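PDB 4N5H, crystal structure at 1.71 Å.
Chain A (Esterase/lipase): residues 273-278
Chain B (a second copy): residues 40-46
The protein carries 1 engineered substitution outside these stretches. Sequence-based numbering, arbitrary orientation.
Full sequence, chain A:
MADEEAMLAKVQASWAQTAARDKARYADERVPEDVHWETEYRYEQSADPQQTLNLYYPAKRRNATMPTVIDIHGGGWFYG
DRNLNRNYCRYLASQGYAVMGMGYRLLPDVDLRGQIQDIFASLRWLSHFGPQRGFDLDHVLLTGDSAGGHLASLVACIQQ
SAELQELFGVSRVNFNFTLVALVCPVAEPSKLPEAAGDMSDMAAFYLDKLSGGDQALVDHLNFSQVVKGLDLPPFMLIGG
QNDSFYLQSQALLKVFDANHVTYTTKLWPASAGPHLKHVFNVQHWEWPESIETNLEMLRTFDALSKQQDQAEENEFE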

# COMPACT_ATOMS: atom_id res chain seq x y z
N GLY A 273 -21.56 25.82 6.82
CA GLY A 273 -20.72 25.13 7.75
C GLY A 273 -19.21 25.47 7.68
O GLY A 273 -18.69 25.87 6.65
N PRO A 274 -18.49 25.20 8.76
CA PRO A 274 -17.12 25.51 8.84
C PRO A 274 -16.20 24.58 8.04
O PRO A 274 -14.99 24.86 7.84
CB PRO A 274 -16.86 25.35 10.33
CG PRO A 274 -17.76 24.29 10.77
CD PRO A 274 -19.00 24.60 10.02
N HIS A 275 -16.74 23.40 7.68
CA HIS A 275 -15.98 22.46 6.90
C HIS A 275 -15.78 22.90 5.45
O HIS A 275 -14.88 22.36 4.77
CB HIS A 275 -16.65 21.08 6.96
CG HIS A 275 -18.07 21.09 6.54
ND1 HIS A 275 -19.07 21.74 7.26
CD2 HIS A 275 -18.69 20.55 5.46
CE1 HIS A 275 -20.23 21.54 6.67
NE2 HIS A 275 -20.03 20.82 5.59
N LEU A 276 -16.57 23.88 4.98
CA LEU A 276 -16.50 24.31 3.55
C LEU A 276 -15.41 25.36 3.46
O LEU A 276 -15.60 26.54 3.15
CB LEU A 276 -17.86 24.85 3.16
CG LEU A 276 -18.94 23.82 3.26
CD1 LEU A 276 -20.19 24.43 2.70
CD2 LEU A 276 -18.62 22.50 2.58
N LYS A 277 -14.21 24.85 3.72
CA LYS A 277 -12.99 25.65 3.76
C LYS A 277 -12.43 25.91 2.36
O LYS A 277 -13.00 25.52 1.37
CB LYS A 277 -11.95 24.90 4.58
CG LYS A 277 -11.48 23.56 3.97
CD LYS A 277 -10.26 22.98 4.68
CE LYS A 277 -8.98 23.72 4.26
NZ LYS A 277 -8.47 23.56 2.87
N HIS A 278 -11.28 26.60 2.31
CA HIS A 278 -10.58 26.83 1.04
C HIS A 278 -10.46 25.55 0.30
O HIS A 278 -10.01 24.54 0.82
CB HIS A 278 -9.16 27.36 1.41
CG HIS A 278 -8.35 27.79 0.25
ND1 HIS A 278 -8.72 28.85 -0.55
CD2 HIS A 278 -7.14 27.37 -0.20
CE1 HIS A 278 -7.81 28.99 -1.51
NE2 HIS A 278 -6.82 28.16 -1.28
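Chain B 40-46: EYRYEQS

The contact between these two stretches of neighbouring esterase/lipase copies is a small water-bridged packing interface, in which a turn of chain A meets the end of a strand of chain B through van der Waals and aromatic contacts, with no direct hydrogen bond between them. It illustrates a general principle: where two backbones approach each other without regular pairing, apolar surface can make the direct contacts while ordered water joins the polar groups that do not meet.

The chain A side is irregular. A type I beta turn runs from G273(A) to L276(A), closed by a weak hydrogen bond from L276(A) N to G273(A) O at 3.4 Å. P274(A) and H275(A) occupy its two central positions, with phi/psi values of -75/-18 and -72/-16, and both contact chain B. G273(A) has backbone angles of 121/159, at which a CB would be jammed against the preceding carbonyl oxygen, so the turn opens with a residue that the conformation itself calls for.

Chain B enters as a strand, with Y41(B) and R42(B) extended at -80/129 and -72/136. Beyond R42(B) the strand ends, and Y43(B), at -102/0, leads into the loop that follows. The register runs in opposite senses along the two chains: H275(A) lies nearest R42(B), their CA atoms 4.5 Å apart, whereas the preceding P274(A) lies nearest Q45(B), CA to CA 5.3 Å. With chain A forming a turn, this is not a sheet pairing.

P274(A) points toward chain B and lies against the backbone of its loop. Its CB comes within 3.5 Å of E44(B) C, and its CG lies 3.7 Å from Y43(B) C and 3.8 Å from R42(B) O. Q45(B) adds a side-chain contact, its CG lying 4.0 Å from P274(A) CB. The side chains of Y43(B) and E44(B) start away from chain A, leaving their backbone accessible to the proline.

H275(A) sits beside the strand. Its CB is 3.4 Å from R42(B) O, and its ring forms an offset edge-to-face pair with Y41(B), whose edge is directed toward the histidine face. The centroids are 5.5 Å apart and the planes inclined at 68°; the nearest atoms, H275(A) CD2 and Y41(B) CD2, are separated by 3.6 Å.

R42(B) points toward chain A, and its nearly fully extended side chain carries the guanidinium to K277(A). There K277(A) CE lies over one face of the group, 3.7 Å from R42(B) NH2. The lysine amine is engaged elsewhere, in part by a hydrogen bond from K277(A) NZ to H278(A) O at 2.7 Å.

Two waters complete the junction. One accepts from R42(B) N at 3.0 Å and donates to H275(A) O at 2.8 Å; the other accepts from R42(B) NH1 at 3.0 Å and donates to P274(A) O at 2.7 Å. Both bridges thus link the same arginine to carbonyls of the turn.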

# COMPACT_ATOMS: atom_id res chain seq x y z
N GLU B 40 -12.19 13.96 7.34
CA GLU B 40 -11.53 15.24 7.58
C GLU B 40 -12.44 16.47 7.47
O GLU B 40 -12.11 17.54 6.96
CB GLU B 40 -10.29 15.35 6.61
CG GLU B 40 -9.27 16.40 7.13
CD GLU B 40 -8.20 16.68 6.07
OE1 GLU B 40 -8.43 16.51 4.82
OE2 GLU B 40 -7.12 17.24 6.46
N TYR B 41 -13.66 16.35 7.97
CA TYR B 41 -14.47 17.50 8.06
C TYR B 41 -14.07 18.34 9.29
O TYR B 41 -14.07 17.84 10.43
CB TYR B 41 -15.90 17.09 8.30
CG TYR B 41 -16.72 16.48 7.22
CD1 TYR B 41 -16.91 15.07 7.13
CD2 TYR B 41 -17.35 17.27 6.29
CE1 TYR B 41 -17.74 14.52 6.18
CE2 TYR B 41 -18.18 16.70 5.34
CZ TYR B 41 -18.40 15.35 5.34
OH TYR B 41 -19.31 14.84 4.40
N ARG B 42 -13.83 19.65 9.07
CA ARG B 42 -13.66 20.49 10.24
C ARG B 42 -15.01 20.67 10.90
O ARG B 42 -15.99 21.02 10.25
CB ARG B 42 -13.17 21.88 9.78
CG ARG B 42 -11.73 21.95 9.35
CD ARG B 42 -11.43 23.34 8.82
NE ARG B 42 -10.06 23.39 8.41
CZ ARG B 42 -9.44 24.52 8.07
NH1 ARG B 42 -10.05 25.68 8.20
NH2 ARG B 42 -8.13 24.46 7.75
N TYR B 43 -15.07 20.57 12.22
CA TYR B 43 -16.32 20.83 12.89
C TYR B 43 -16.43 22.23 13.59
O TYR B 43 -17.47 22.53 14.18
CB TYR B 43 -16.73 19.68 13.88
CG TYR B 43 -15.75 19.27 14.92
CD1 TYR B 43 -15.48 20.12 15.97
CD2 TYR B 43 -15.04 18.05 14.87
CE1 TYR B 43 -14.68 19.74 16.99
CE2 TYR B 43 -14.19 17.69 15.88
CZ TYR B 43 -14.00 18.52 16.92
OH TYR B 43 -13.07 18.15 17.95
N GLU B 44 -15.37 22.99 13.47
CA GLU B 44 -15.41 24.38 13.80
C GLU B 44 -14.47 25.18 12.91
O GLU B 44 -13.73 24.62 12.13
CB GLU B 44 -15.25 24.54 15.30
CG GLU B 44 -13.99 24.10 15.80
CD GLU B 44 -13.95 24.05 17.39
OE1 GLU B 44 -13.42 25.03 17.95
OE2 GLU B 44 -14.42 23.15 18.10
N GLN B 45 -14.44 26.49 13.11
CA GLN B 45 -13.54 27.31 12.28
C GLN B 45 -12.13 27.25 12.81
O GLN B 45 -11.69 28.19 13.51
CB GLN B 45 -14.04 28.76 12.16
CG GLN B 45 -15.43 28.90 11.57
CD GLN B 45 -15.79 30.38 11.38
OE1 GLN B 45 -15.76 31.16 12.32
NE2 GLN B 45 -16.08 30.75 10.18
N SER B 46 -11.41 26.16 12.55
CA SER B 46 -10.09 25.95 13.11
C SER B 46 -9.29 25.08 12.18
O SER B 46 -9.84 24.11 11.60
CB SER B 46 -10.32 25.21 14.44
OG SER B 46 -9.15 24.63 14.96
O HOH W 1 -13.10 21.11 6.57
O HOH W 2 -12.89 26.41 8.64